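Local coordinates for putative peptidase (Bacteroides fragilis, PDB 5DYN), which probably acts as a clostripain-family (C11) cysteine protease, one linked to activation of the B. fragilis toxin, and is seen here as a C-terminal piece of the protein, at residues K128-P131 / R132-G136; F202-N205 / Q206-G210. One frame throughout, in Å; residues are numbered along the deposited sequence.

Contact 1: residues K128-P131 / R132-G136; sequences KVLP and RYITG
Val129 and Tyr133 meet where CG1 of the valine lies 3.9 Å from CD1 of the tyrosine ring, the two side chains crossing at a slant. The pair belongs to the short helical turn around residues 130-133, a compact case of i to i+4 packing. Val129 CG1 is anti to the backbone N (chi1 174°), which sets it beside the carbonyl carbon; Val129 O lies at the edge of the Tyr133 ring, in its plane, 3.3 Å from CD1. One step on, Leu130 and Ile134 run side by side in the same direction, CG of the leucine 4.1 Å from CD1 of the isoleucine. This buried side is closed by Ile164 of helix 160-167 and by Trp238. Toward solvent the contact thins: Thr135 CG2 comes to 3.7 Å from Pro131 O, and the extended Arg132 leads outward to a salt bridge with Asp173, whose carboxylate is also hydrogen-bonded to Tyr133 OH; Asn171 is a second partner of that hydroxyl. The backbone bonds within the turn are all weak, Tyr133 N being shared between Val129 O at 3.1 Å and Leu130 O at 3.4 Å. Meeting both a guanidinium and a phenol hydroxyl, the Asp173 carboxylate is probably favoured in its ionised form.

Contact 2: residues F202-N205 / Q206-G210; sequences FTMN and QDAKG. With NA (sodium ion), chain I.
Asp207, at the third position of a type I beta turn that begins at Asn205, binds a sodium ion lying beside the turn and touches Asn205 as well. The turn runs from Asn205 to Ala208, just after strand 200-203, an outermost strand of the mixed sheet within this chain, and is closed by the bond from Ala208 N to Asn205 O, 3.2 Å long and fairly straight at 159°. The donor nevertheless stands above the carbonyl plane, 62° out of it. A water also donates to Asn205 O and, weakly, to Ala208 O, so the turn carbonyl receives two hydrogens.

Asp207 turns its carboxylate toward the ion, with CG between the backbone N and the carbonyl carbon (chi1 55°). OD1 binds the sodium at 2.7 Å and also lies 3.5 Å from Asn205 CB, while OD2 has a long, weak ion pair with Arg162. Gly144 O supplies a further ligand. As modelled, the Asn205 amide presents ND2 to the ion at 2.8 Å, a proximity that is not counted as a metal bond. The cation, with Arg162 more distantly, probably offsets some of the negative charge of Asp207.

On the buried side, Met204 SD touches Ala208 CB; Met204 also touches Met146, and Ala208 touches Tyr148. Gln206 lies on the exposed side, its chain bent at chi2. Past the turn, Lys209 forms a salt bridge with Asp161, and bends at its first two torsions bring its NZ to donate to Asp207 O at 2.7 Å.

In the fold
Contact 1 and contact 2 follow each other along the chain within the clostripain-family region, their centres 25 Å apart and their nearest atoms about 14 Å apart, so they do not touch. Helix 160-167 touches both: Phe163 and Ile164 pack on residues 128-136, while Asp161 pairs with Lys209 and Arg162 lies in a long, weak ion pair with Asp207. Helix 172-182 also meets both, through Asp173 for contact 1 and Arg178 and Phe181 for contact 2. Contact 2 supplies part of a sodium site; in contact 1 the Leu130 side chain is about 5 Å from a bound sodium. Contact 1 is the more peripheral, its centre 22 Å from the chain centre against 12 Å.

Contact 1: residues K128-P131 / R132-G136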
ATOM      1  N   LYS B 128     -11.576 -16.736 -15.449  1.00 39.84           N
ATOM      2  CA  LYS B 128     -11.490 -17.907 -16.316  1.00 35.43           C
ATOM      3  C   LYS B 128     -10.916 -19.104 -15.559  1.00 36.28           C
ATOM      4  O   LYS B 128     -11.022 -20.244 -16.008  1.00 47.48           O
ATOM      5  CB  LYS B 128     -10.627 -17.609 -17.546  1.00 38.60           C
ATOM      6  CG  LYS B 128     -11.166 -16.504 -18.445  1.00 41.72           C
ATOM      7  CD  LYS B 128     -10.224 -16.221 -19.611  1.00 42.08           C
ATOM      8  CE  LYS B 128     -10.937 -15.457 -20.726  1.00 57.22           C
ATOM      9  NZ  LYS B 128     -10.065 -15.229 -21.916  1.00 58.37           N
ATOM     10  N   VAL B 129     -10.310 -18.839 -14.408  1.00 35.98           N
ATOM     11  CA  VAL B 129      -9.625 -19.877 -13.645  1.00 34.41           C
ATOM     12  C   VAL B 129     -10.427 -20.371 -12.444  1.00 38.55           C
ATOM     13  O   VAL B 129     -10.689 -21.567 -12.312  1.00 42.39           O
ATOM     14  CB  VAL B 129      -8.257 -19.379 -13.137  1.00 36.67           C
ATOM     15  CG1 VAL B 129      -7.620 -20.413 -12.220  1.00 38.21           C
ATOM     16  CG2 VAL B 129      -7.339 -19.049 -14.308  1.00 29.52           C
ATOM     17  N   LEU B 130     -10.815 -19.438 -11.579  1.00 35.34           N
ATOM     18  CA  LEU B 130     -11.385 -19.758 -10.268  1.00 37.68           C
ATOM     19  C   LEU B 130     -12.601 -20.704 -10.263  1.00 40.06           C
ATOM     20  O   LEU B 130     -12.596 -21.685  -9.521  1.00 35.72           O
ATOM     21  CB  LEU B 130     -11.745 -18.458  -9.539  1.00 32.16           C
ATOM     22  CG  LEU B 130     -10.701 -17.924  -8.556  1.00 35.75           C
ATOM     23  CD1 LEU B 130      -9.293 -18.091  -9.101  1.00 35.89           C
ATOM     24  CD2 LEU B 130     -10.980 -16.464  -8.226  1.00 29.95           C
ATOM     25  N   PRO B 131     -13.648 -20.421 -11.068  1.00 39.87           N
ATOM     26  CA  PRO B 131     -14.792 -21.340 -11.005  1.00 35.80           C
ATOM     27  C   PRO B 131     -14.434 -22.733 -11.504  1.00 36.91           C
ATOM     28  O   PRO B 131     -14.971 -23.730 -11.029  1.00 41.55           O
ATOM     29  CB  PRO B 131     -15.828 -20.687 -11.933  1.00 33.88           C
ATOM     30  CG  PRO B 131     -15.374 -19.275 -12.104  1.00 38.12           C
ATOM     31  CD  PRO B 131     -13.886 -19.325 -12.024  1.00 32.82           C
ATOM     32  N   ARG B 132     -13.510 -22.777 -12.454  1.00 41.68           N
ATOM     33  CA  ARG B 132     -13.117 -24.006 -13.126  1.00 38.36           C
ATOM     34  C   ARG B 132     -12.283 -24.926 -12.235  1.00 45.21           C
ATOM     35  O   ARG B 132     -12.330 -26.150 -12.378  1.00 48.28           O
ATOM     36  CB  ARG B 132     -12.346 -23.649 -14.400  1.00 42.98           C
ATOM     37  CG  ARG B 132     -12.001 -24.799 -15.316  1.00 48.93           C
ATOM     38  CD  ARG B 132     -11.629 -24.253 -16.687  1.00 54.59           C
ATOM     39  NE  ARG B 132     -10.753 -25.148 -17.437  1.00 52.87           N
ATOM     40  CZ  ARG B 132     -10.180 -24.826 -18.593  1.00 59.79           C
ATOM     41  NH1 ARG B 132     -10.393 -23.631 -19.127  1.00 68.58           N
ATOM     42  NH2 ARG B 132      -9.391 -25.695 -19.211  1.00 52.73           N
ATOM     43  N   TYR B 133     -11.527 -24.340 -11.312  1.00 41.52           N
ATOM     44  CA  TYR B 133     -10.606 -25.114 -10.483  1.00 36.37           C
ATOM     45  C   TYR B 133     -10.979 -25.100  -9.006  1.00 34.83           C
ATOM     46  O   TYR B 133     -10.281 -25.682  -8.178  1.00 36.88           O
ATOM     47  CB  TYR B 133      -9.177 -24.599 -10.660  1.00 37.66           C
ATOM     48  CG  TYR B 133      -8.586 -24.942 -12.005  1.00 37.53           C
ATOM     49  CD1 TYR B 133      -8.724 -24.081 -13.084  1.00 32.85           C
ATOM     50  CD2 TYR B 133      -7.901 -26.135 -12.200  1.00 33.59           C
ATOM     51  CE1 TYR B 133      -8.191 -24.391 -14.315  1.00 36.62           C
ATOM     52  CE2 TYR B 133      -7.364 -26.456 -13.428  1.00 33.93           C
ATOM     53  CZ  TYR B 133      -7.513 -25.580 -14.484  1.00 38.41           C
ATOM     54  OH  TYR B 133      -6.981 -25.890 -15.715  1.00 36.80           O
ATOM     55  N   ILE B 134     -12.073 -24.424  -8.678  1.00 35.75           N
ATOM     56  CA  ILE B 134     -12.586 -24.416  -7.313  1.00 36.15           C
ATOM     57  C   ILE B 134     -14.075 -24.739  -7.358  1.00 39.88           C
ATOM     58  O   ILE B 134     -14.926 -23.857  -7.241  1.00 37.94           O
ATOM     59  CB  ILE B 134     -12.352 -23.061  -6.614  1.00 38.47           C
ATOM     60  CG1 ILE B 134     -10.904 -22.602  -6.802  1.00 32.33           C
ATOM     61  CG2 ILE B 134     -12.694 -23.155  -5.132  1.00 34.00           C
ATOM     62  CD1 ILE B 134     -10.613 -21.249  -6.204  1.00 31.58           C
ATOM     63  N   THR B 135     -14.380 -26.019  -7.546  1.00 45.93           N
ATOM     64  CA  THR B 135     -15.754 -26.460  -7.749  1.00 44.32           C
ATOM     65  C   THR B 135     -16.448 -26.816  -6.438  1.00 41.50           C
ATOM     66  O   THR B 135     -17.677 -26.814  -6.362  1.00 45.02           O
ATOM     67  CB  THR B 135     -15.808 -27.672  -8.697  1.00 47.01           C
ATOM     68  OG1 THR B 135     -14.945 -28.706  -8.202  1.00 47.00           O
ATOM     69  CG2 THR B 135     -15.354 -27.271 -10.092  1.00 36.30           C
ATOM     70  N   GLY B 136     -15.657 -27.115  -5.410  1.00 43.27           N
ATOM     71  CA  GLY B 136     -16.197 -27.469  -4.108  1.00 39.62           C
ATOM     72  C   GLY B 136     -15.815 -26.491  -3.010  1.00 41.74           C
ATOM     73  O   GLY B 136     -15.036 -25.566  -3.233  1.00 45.93           O
TER

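Contact 2: residues F202-N205 / Q206-G210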
ATOM      1  N   PHE B 202      11.207 -13.912   8.930  1.00 34.77           N
ATOM      2  CA  PHE B 202      10.589 -15.001   8.185  1.00 29.78           C
ATOM      3  C   PHE B 202      11.073 -14.991   6.743  1.00 35.86           C
ATOM      4  O   PHE B 202      11.395 -13.936   6.196  1.00 33.13           O
ATOM      5  CB  PHE B 202       9.063 -14.902   8.243  1.00 28.44           C
ATOM      6  CG  PHE B 202       8.494 -13.724   7.502  1.00 29.11           C
ATOM      7  CD1 PHE B 202       8.469 -12.466   8.085  1.00 31.73           C
ATOM      8  CD2 PHE B 202       7.960 -13.878   6.230  1.00 33.65           C
ATOM      9  CE1 PHE B 202       7.940 -11.380   7.408  1.00 26.33           C
ATOM     10  CE2 PHE B 202       7.426 -12.797   5.547  1.00 30.19           C
ATOM     11  CZ  PHE B 202       7.416 -11.546   6.137  1.00 31.66           C
ATOM     12  N   THR B 203      11.126 -16.171   6.131  1.00 32.66           N
ATOM     13  CA  THR B 203      11.617 -16.304   4.764  1.00 32.10           C
ATOM     14  C   THR B 203      10.600 -15.809   3.733  1.00 36.55           C
ATOM     15  O   THR B 203       9.416 -16.147   3.791  1.00 30.99           O
ATOM     16  CB  THR B 203      11.982 -17.773   4.442  1.00 34.56           C
ATOM     17  OG1 THR B 203      12.939 -18.251   5.395  1.00 38.56           O
ATOM     18  CG2 THR B 203      12.566 -17.889   3.042  1.00 34.28           C
ATOM     19  N   MET B 204      11.075 -14.997   2.796  1.00 35.70           N
ATOM     20  CA  MET B 204      10.276 -14.600   1.649  1.00 31.49           C
ATOM     21  C   MET B 204      10.561 -15.545   0.488  1.00 38.43           C
ATOM     22  O   MET B 204      11.645 -15.499  -0.094  1.00 38.22           O
ATOM     23  CB  MET B 204      10.578 -13.156   1.245  1.00 34.10           C
ATOM     24  CG  MET B 204       9.823 -12.690   0.012  1.00 35.78           C
ATOM     25  SD  MET B 204       8.058 -12.527   0.326  1.00 35.98           S
ATOM     26  CE  MET B 204       8.040 -11.128   1.446  1.00 32.03           C
ATOM     27  N   ASN B 205       9.595 -16.403   0.166  1.00 34.02           N
ATOM     28  CA  ASN B 205       9.754 -17.374  -0.915  1.00 39.58           C
ATOM     29  C   ASN B 205      10.196 -16.723  -2.220  1.00 40.87           C
ATOM     30  O   ASN B 205       9.698 -15.664  -2.602  1.00 43.05           O
ATOM     31  CB  ASN B 205       8.453 -18.146  -1.133  1.00 36.07           C
ATOM     32  CG  ASN B 205       8.123 -19.061   0.023  1.00 34.89           C
ATOM     33  OD1 ASN B 205       8.872 -19.140   0.997  1.00 31.45           O
ATOM     34  ND2 ASN B 205       6.992 -19.752  -0.069  1.00 33.52           N
ATOM     35  N   GLN B 206      11.143 -17.368  -2.892  1.00 38.18           N
ATOM     36  CA  GLN B 206      11.785 -16.787  -4.062  1.00 41.71           C
ATOM     37  C   GLN B 206      10.855 -16.746  -5.270  1.00 43.24           C
ATOM     38  O   GLN B 206      11.120 -16.024  -6.231  1.00 44.68           O
ATOM     39  CB  GLN B 206      13.059 -17.564  -4.404  1.00 46.55           C
ATOM     40  CG  GLN B 206      14.154 -17.471  -3.338  1.00 66.66           C
ATOM     41  CD  GLN B 206      14.626 -16.044  -3.089  1.00 71.07           C
ATOM     42  OE1 GLN B 206      14.779 -15.255  -4.024  1.00 68.39           O
ATOM     43  NE2 GLN B 206      14.854 -15.707  -1.822  1.00 58.35           N
ATOM     44  N   ASP B 207       9.767 -17.511  -5.221  1.00 35.28           N
ATOM     45  CA  ASP B 207       8.822 -17.544  -6.334  1.00 34.10           C
ATOM     46  C   ASP B 207       7.595 -16.666  -6.084  1.00 35.81           C
ATOM     47  O   ASP B 207       6.672 -16.633  -6.897  1.00 35.26           O
ATOM     48  CB  ASP B 207       8.385 -18.984  -6.629  1.00 37.45           C
ATOM     49  CG  ASP B 207       7.811 -19.689  -5.414  1.00 37.14           C
ATOM     50  OD1 ASP B 207       7.588 -19.029  -4.378  1.00 41.98           O
ATOM     51  OD2 ASP B 207       7.570 -20.912  -5.503  1.00 38.12           O
ATOM     52  N   ALA B 208       7.583 -15.965  -4.954  1.00 38.17           N
ATOM     53  CA  ALA B 208       6.531 -14.990  -4.686  1.00 36.36           C
ATOM     54  C   ALA B 208       6.656 -13.833  -5.678  1.00 38.55           C
ATOM     55  O   ALA B 208       7.757 -13.509  -6.124  1.00 38.32           O
ATOM     56  CB  ALA B 208       6.609 -14.489  -3.257  1.00 28.13           C
ATOM     57  N   LYS B 209       5.533 -13.214  -6.025  1.00 34.70           N
ATOM     58  CA  LYS B 209       5.542 -12.178  -7.050  1.00 32.24           C
ATOM     59  C   LYS B 209       5.193 -10.799  -6.495  1.00 33.53           C
ATOM     60  O   LYS B 209       5.294  -9.799  -7.207  1.00 33.68           O
ATOM     61  CB  LYS B 209       4.585 -12.550  -8.184  1.00 36.30           C
ATOM     62  CG  LYS B 209       4.871 -13.905  -8.825  1.00 40.06           C
ATOM     63  CD  LYS B 209       6.327 -14.048  -9.243  1.00 32.57           C
ATOM     64  CE  LYS B 209       6.525 -15.247 -10.164  1.00 28.94           C
ATOM     65  NZ  LYS B 209       6.084 -16.525  -9.538  1.00 32.22           N
ATOM     66  N   GLY B 210       4.777 -10.746  -5.233  1.00 34.31           N
ATOM     67  CA  GLY B 210       4.611  -9.476  -4.542  1.00 33.97           C
ATOM     68  C   GLY B 210       3.220  -8.868  -4.492  1.00 32.61           C
ATOM     69  O   GLY B 210       3.060  -7.725  -4.066  1.00 30.04           O
TER
HETATM   70 NA    NA I 404       5.697 -19.676  -2.562  1.00 36.93          NA
HETATM   71  O   HOH W   1      10.437 -12.945  -4.147  1.00 42.53           O